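Local atomic coordinates of protocatechuate decarboxylase (Klebsiella pneumoniae, PDB entry 5O3M), a protein that decarboxylates 3,4-dihydroxybenzoic acid as a UbiD-family, prenylated-flavin-dependent enzyme, and can carboxylate catechols at the para position. Residues A[139-144]-A[328-333]; A[228-233]-A[283-288]. One frame throughout, in Å; residues are numbered along the deposited sequence.

Contact 1 of 2, residues A[139-144]-A[328-333]; sequences EQIFLA and AVTMRN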
loop_
_atom_site.group_PDB
_atom_site.type_symbol
_atom_site.label_atom_id
_atom_site.label_comp_id
_atom_site.label_asym_id
_atom_site.label_seq_id
_atom_site.Cartn_x
_atom_site.Cartn_y
_atom_site.Cartn_z
ATOM N N GLU A 139 -13.219 -63.331 10.654
ATOM C CA GLU A 139 -13.821 -64.505 10.029
ATOM C C GLU A 139 -12.818 -65.233 9.141
ATOM O O GLU A 139 -12.894 -66.457 8.986
ATOM C CB GLU A 139 -15.072 -64.093 9.234
ATOM C CG GLU A 139 -16.312 -63.878 10.118
ATOM C CD GLU A 139 -17.426 -63.075 9.443
ATOM O OE1 GLU A 139 -17.303 -62.738 8.243
ATOM O OE2 GLU A 139 -18.439 -62.793 10.121
ATOM N N GLN A 140 -11.881 -64.499 8.553
ATOM C CA GLN A 140 -10.742 -65.059 7.843
ATOM C C GLN A 140 -9.470 -64.454 8.417
ATOM O O GLN A 140 -9.414 -63.252 8.708
ATOM C CB GLN A 140 -10.815 -64.780 6.343
ATOM C CG GLN A 140 -12.107 -65.205 5.677
ATOM C CD GLN A 140 -12.129 -64.822 4.214
ATOM O OE1 GLN A 140 -11.534 -65.499 3.384
ATOM N NE2 GLN A 140 -12.796 -63.716 3.893
ATOM N N ILE A 141 -8.452 -65.294 8.572
ATOM C CA ILE A 141 -7.178 -64.915 9.175
ATOM C C ILE A 141 -6.066 -65.352 8.226
ATOM O O ILE A 141 -5.985 -66.531 7.857
ATOM C CB ILE A 141 -6.999 -65.549 10.568
ATOM C CG1 ILE A 141 -8.029 -64.991 11.559
ATOM C CG2 ILE A 141 -5.597 -65.327 11.091
ATOM C CD1 ILE A 141 -8.187 -65.853 12.813
ATOM N N PHE A 142 -5.232 -64.408 7.808
ATOM C CA PHE A 142 -4.094 -64.690 6.935
ATOM C C PHE A 142 -2.819 -64.358 7.698
ATOM O O PHE A 142 -2.379 -63.209 7.696
ATOM C CB PHE A 142 -4.186 -63.908 5.622
ATOM C CG PHE A 142 -5.395 -64.257 4.812
ATOM C CD1 PHE A 142 -5.404 -65.390 4.008
ATOM C CD2 PHE A 142 -6.540 -63.486 4.888
ATOM C CE1 PHE A 142 -6.533 -65.736 3.280
ATOM C CE2 PHE A 142 -7.668 -63.819 4.169
ATOM C CZ PHE A 142 -7.666 -64.947 3.360
ATOM N N LEU A 143 -2.225 -65.362 8.340
ATOM C CA LEU A 143 -0.954 -65.162 9.022
ATOM C C LEU A 143 0.172 -64.971 8.012
ATOM O O LEU A 143 0.267 -65.694 7.012
ATOM C CB LEU A 143 -0.649 -66.350 9.930
ATOM C CG LEU A 143 -1.671 -66.547 11.047
ATOM C CD1 LEU A 143 -1.318 -67.733 11.907
ATOM C CD2 LEU A 143 -1.764 -65.269 11.884
ATOM N N ALA A 144 1.038 -63.996 8.296
ATOM C CA ALA A 144 2.137 -63.616 7.413
ATOM C C ALA A 144 3.321 -64.570 7.472
ATOM O O ALA A 144 4.188 -64.495 6.598
ATOM C CB ALA A 144 2.622 -62.194 7.739
ATOM N N ALA A 328 -0.139 -60.191 10.314
ATOM C CA ALA A 328 -1.361 -60.887 9.932
ATOM C C ALA A 328 -2.291 -59.927 9.199
ATOM O O ALA A 328 -2.215 -58.709 9.378
ATOM C CB ALA A 328 -2.068 -61.478 11.161
ATOM N N VAL A 329 -3.162 -60.488 8.365
ATOM C CA VAL A 329 -4.312 -59.770 7.820
ATOM C C VAL A 329 -5.549 -60.592 8.146
ATOM O O VAL A 329 -5.627 -61.776 7.789
ATOM C CB VAL A 329 -4.206 -59.536 6.303
ATOM C CG1 VAL A 329 -5.460 -58.806 5.804
ATOM C CG2 VAL A 329 -2.944 -58.761 5.944
ATOM N N THR A 330 -6.499 -59.984 8.844
ATOM C CA THR A 330 -7.795 -60.600 9.067
ATOM C C THR A 330 -8.843 -59.812 8.292
ATOM O O THR A 330 -8.658 -58.626 7.994
ATOM C CB THR A 330 -8.145 -60.662 10.566
ATOM O OG1 THR A 330 -8.578 -59.378 11.027
ATOM C CG2 THR A 330 -6.935 -61.102 11.384
ATOM N N MET A 331 -9.941 -60.471 7.943
ATOM C CA MET A 331 -10.968 -59.759 7.200
ATOM C C MET A 331 -12.294 -60.498 7.316
ATOM O O MET A 331 -12.343 -61.662 7.724
ATOM C CB MET A 331 -10.558 -59.582 5.736
ATOM C CG MET A 331 -10.320 -60.879 4.978
ATOM S SD MET A 331 -9.741 -60.583 3.287
ATOM C CE MET A 331 -8.164 -59.787 3.591
ATOM N N ARG A 332 -13.372 -59.794 6.974
ATOM C CA ARG A 332 -14.684 -60.420 6.882
ATOM C C ARG A 332 -14.772 -61.311 5.643
ATOM O O ARG A 332 -14.014 -61.173 4.674
ATOM C CB ARG A 332 -15.798 -59.369 6.817
ATOM C CG ARG A 332 -15.882 -58.447 8.014
ATOM C CD ARG A 332 -17.079 -57.530 7.919
ATOM N NE ARG A 332 -18.340 -58.249 8.032
ATOM C CZ ARG A 332 -19.466 -57.716 8.500
ATOM N NH1 ARG A 332 -19.493 -56.457 8.909
ATOM N NH2 ARG A 332 -20.564 -58.453 8.583
ATOM N N ASN A 333 -15.718 -62.234 5.681
ATOM C CA ASN A 333 -16.085 -62.926 4.458
ATOM C C ASN A 333 -16.544 -61.903 3.423
ATOM O O ASN A 333 -17.183 -60.905 3.766
ATOM C CB ASN A 333 -17.174 -63.949 4.757
ATOM C CG ASN A 333 -16.661 -65.115 5.619
ATOM O OD1 ASN A 333 -17.299 -65.518 6.593
ATOM N ND2 ASN A 333 -15.499 -65.651 5.253
HETATM O O HOH W 1 -18.742 -61.091 7.135
HETATM O O HOH W 2 -20.668 -61.570 9.820
#

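Contact 2 of 2, residues A[228-233]-A[283-288]; sequences INMGLD and IVIEGE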
loop_
_atom_site.group_PDB
_atom_site.type_symbol
_atom_site.label_atom_id
_atom_site.label_comp_id
_atom_site.label_asym_id
_atom_site.label_seq_id
_atom_site.Cartn_x
_atom_site.Cartn_y
_atom_site.Cartn_z
ATOM N N ILE A 228 -4.206 -51.659 11.606
ATOM C CA ILE A 228 -4.699 -50.738 10.595
ATOM C C ILE A 228 -6.064 -51.254 10.171
ATOM O O ILE A 228 -6.158 -52.307 9.528
ATOM C CB ILE A 228 -3.755 -50.647 9.390
ATOM C CG1 ILE A 228 -2.301 -50.393 9.835
ATOM C CG2 ILE A 228 -4.277 -49.634 8.396
ATOM C CD1 ILE A 228 -2.050 -49.021 10.460
ATOM N N ASN A 229 -7.117 -50.519 10.514
ATOM C CA ASN A 229 -8.487 -50.962 10.307
ATOM C C ASN A 229 -9.118 -50.203 9.140
ATOM O O ASN A 229 -9.105 -48.969 9.117
ATOM C CB ASN A 229 -9.302 -50.766 11.587
ATOM C CG ASN A 229 -8.701 -51.492 12.787
ATOM O OD1 ASN A 229 -9.143 -52.580 13.142
ATOM N ND2 ASN A 229 -7.699 -50.889 13.415
ATOM N N MET A 230 -9.686 -50.935 8.183
ATOM C CA MET A 230 -10.222 -50.343 6.965
ATOM C C MET A 230 -11.590 -50.935 6.656
ATOM O O MET A 230 -11.804 -52.134 6.836
ATOM C CB MET A 230 -9.283 -50.584 5.790
ATOM C CG MET A 230 -7.846 -50.190 6.085
ATOM S SD MET A 230 -6.792 -50.417 4.644
ATOM C CE MET A 230 -6.773 -52.203 4.548
ATOM N N GLY A 231 -12.503 -50.091 6.167
ATOM C CA GLY A 231 -13.860 -50.517 5.864
ATOM C C GLY A 231 -14.750 -50.360 7.076
ATOM O O GLY A 231 -15.064 -51.344 7.750
ATOM N N LEU A 232 -15.150 -49.128 7.376
ATOM C CA LEU A 232 -15.740 -48.801 8.664
ATOM C C LEU A 232 -17.030 -48.018 8.474
ATOM O O LEU A 232 -17.258 -47.389 7.438
ATOM C CB LEU A 232 -14.768 -47.978 9.534
ATOM C CG LEU A 232 -13.320 -48.478 9.579
ATOM C CD1 LEU A 232 -12.397 -47.498 10.309
ATOM C CD2 LEU A 232 -13.265 -49.849 10.217
ATOM N N ASP A 233 -17.878 -48.081 9.496
ATOM C CA ASP A 233 -18.959 -47.127 9.688
ATOM C C ASP A 233 -18.430 -45.726 9.388
ATOM O O ASP A 233 -17.425 -45.296 9.980
ATOM C CB ASP A 233 -19.484 -47.234 11.123
ATOM C CG ASP A 233 -20.649 -46.284 11.416
ATOM O OD1 ASP A 233 -21.009 -45.462 10.540
ATOM O OD2 ASP A 233 -21.212 -46.377 12.538
ATOM N N ILE A 283 -11.501 -55.096 6.865
ATOM C CA ILE A 283 -10.135 -55.592 6.704
ATOM C C ILE A 283 -9.287 -55.041 7.846
ATOM O O ILE A 283 -9.396 -53.859 8.194
ATOM C CB ILE A 283 -9.544 -55.175 5.334
ATOM C CG1 ILE A 283 -10.383 -55.741 4.184
ATOM C CG2 ILE A 283 -8.066 -55.594 5.202
ATOM C CD1 ILE A 283 -9.839 -55.429 2.822
ATOM N N VAL A 284 -8.434 -55.890 8.425
ATOM C CA VAL A 284 -7.500 -55.475 9.474
ATOM C C VAL A 284 -6.095 -55.940 9.108
ATOM O O VAL A 284 -5.857 -57.142 8.950
ATOM C CB VAL A 284 -7.892 -56.025 10.856
ATOM C CG1 VAL A 284 -6.834 -55.654 11.897
ATOM C CG2 VAL A 284 -9.265 -55.493 11.264
ATOM N N ILE A 285 -5.161 -55.002 9.006
ATOM C CA ILE A 285 -3.740 -55.324 8.877
ATOM C C ILE A 285 -3.093 -55.194 10.254
ATOM O O ILE A 285 -3.073 -54.105 10.842
ATOM C CB ILE A 285 -3.048 -54.417 7.848
ATOM C CG1 ILE A 285 -3.721 -54.546 6.481
ATOM C CG2 ILE A 285 -1.601 -54.793 7.719
ATOM C CD1 ILE A 285 -3.470 -53.363 5.548
ATOM N N GLU A 286 -2.592 -56.309 10.782
ATOM C CA GLU A 286 -1.867 -56.338 12.049
ATOM C C GLU A 286 -0.373 -56.345 11.752
ATOM O O GLU A 286 0.090 -57.108 10.897
ATOM C CB GLU A 286 -2.249 -57.570 12.886
ATOM C CG GLU A 286 -3.766 -57.779 13.059
ATOM C CD GLU A 286 -4.122 -58.873 14.073
ATOM O OE1 GLU A 286 -3.198 -59.565 14.564
ATOM O OE2 GLU A 286 -5.333 -59.037 14.381
ATOM N N GLY A 287 0.372 -55.496 12.448
ATOM C CA GLY A 287 1.807 -55.472 12.260
ATOM C C GLY A 287 2.502 -54.727 13.377
ATOM O O GLY A 287 1.911 -54.424 14.416
ATOM N N GLU A 288 3.783 -54.444 13.149
ATOM C CA GLU A 288 4.574 -53.657 14.081
ATOM C C GLU A 288 5.440 -52.657 13.320
ATOM O O GLU A 288 6.057 -53.000 12.304
ATOM C CB GLU A 288 5.445 -54.566 14.972
ATOM C CG GLU A 288 6.085 -55.741 14.259
ATOM C CD GLU A 288 6.768 -56.707 15.219
ATOM O OE1 GLU A 288 6.275 -56.854 16.356
ATOM O OE2 GLU A 288 7.798 -57.311 14.843
#

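Contact 1 of 2, residues A[139-144]-A[328-333]
Gln140 and Met331 form a hydrogen-bonded pair in an antiparallel beta arrangement that joins strand 140-143 to strand 323-331 in the sheet of the UbiD Rift-related domain. Their backbones exchange two bonds, Gln140 N to Met331 O (3.0 Å) and Met331 N to Gln140 O (2.9 Å). Phe142 and Val329 repeat the pattern. On the face carrying Gln140 and Phe142, Phe142 CE2 lies 3.9 Å from Met331 SD, an oblique Met-aromatic contact with the sulfur 70° off the ring normal. Leu154 of helix 151-154 packs against Phe142 and Val329 on this face. On the other face the Ile141 and Thr330 side chains lie side by side, Ile141 CG1 4.0 Å from Thr330 CG2, while Thr330 OG1 bonds to Cys137 O.

Toward the end of the pairing, side chains of Glu139 and Gln140 bond to the backbone of 332-333. The extended Gln140 chain carries NE2 to Arg332 O (2.9 Å), which it meets from above the carbonyl plane, although the acceptor lies near the plane of the amide. Two waters link the Glu139 carboxylate to Arg332, the second by a weak bond to NH2; Arg332 also salt-bridges Asp27. Asn333 N reaches Glu139 OE1 (3.1 Å) almost straight, at 173°, nearly along the carboxylate C-O bond.

Contact 2 of 2, residues A[228-233]-A[283-288]
Met230 holds CG anti to its own carbonyl carbon (chi1 -51°), and a bend at chi3 (-69°) swings CE across to strand 283-289. Met230 CE touches two isoleucines, 3.7 Å from Ile283 CG2 and 3.6 Å from Ile285 CD1. The nearly extended chi2 of Ile285 (159°) carries its CD1 out to this meeting point. Ile228 joins the same face through CB, 4.1 Å from Ile285 CB, and Phe169 of strand 168-177 also packs on Met230.

The backbones make a regular antiparallel pairing within the Rift-related domain. Ile228 with Ile285 and Met230 with Ile283 are hydrogen-bonded pairs; Met230 N to Ile283 O, at 2.9 Å, is one of four such bonds. Between them, Asn229 and Val284 form a non-hydrogen-bonded pair whose side chains lie side by side, with Asn229 OD1 3.5 Å from Val284 CG2. Both the oxygen and the nitrogen of this buried amide have hydrogen-bond partners: OD1 accepts from Ile278 N, and ND2 donates to Leu173 O and, locally, Thr227 OG1. Asn229 thus links its strand to strands 276-278 and 168-177 beside valine methyls, while across the other face the side chains of these segments meet through apolar contacts.

Contacts 1 and 2 are successive parts of one antiparallel sheet, their centres 10 Å apart. Strand 323-331 pairs with 140-143 in contact 1 and also with 283-289, which in turn pairs with 224-230 in contact 2, giving the order 140-143, 323-331, 283-289, 224-230 across this part of the sheet. Probable hydrogen bonds join the two contacts directly, Val284 N with Thr330 O and Glu286 N with Ala328 O, each 2.8 Å, and Val329 CG1 packs 3.6 Å from Val284 O. Contact 1 is partly buried; contact 2 is buried and lies nearer the chain's centre. A bound pentane-1,5-diol sits about 10 Å from the Met230 side chain.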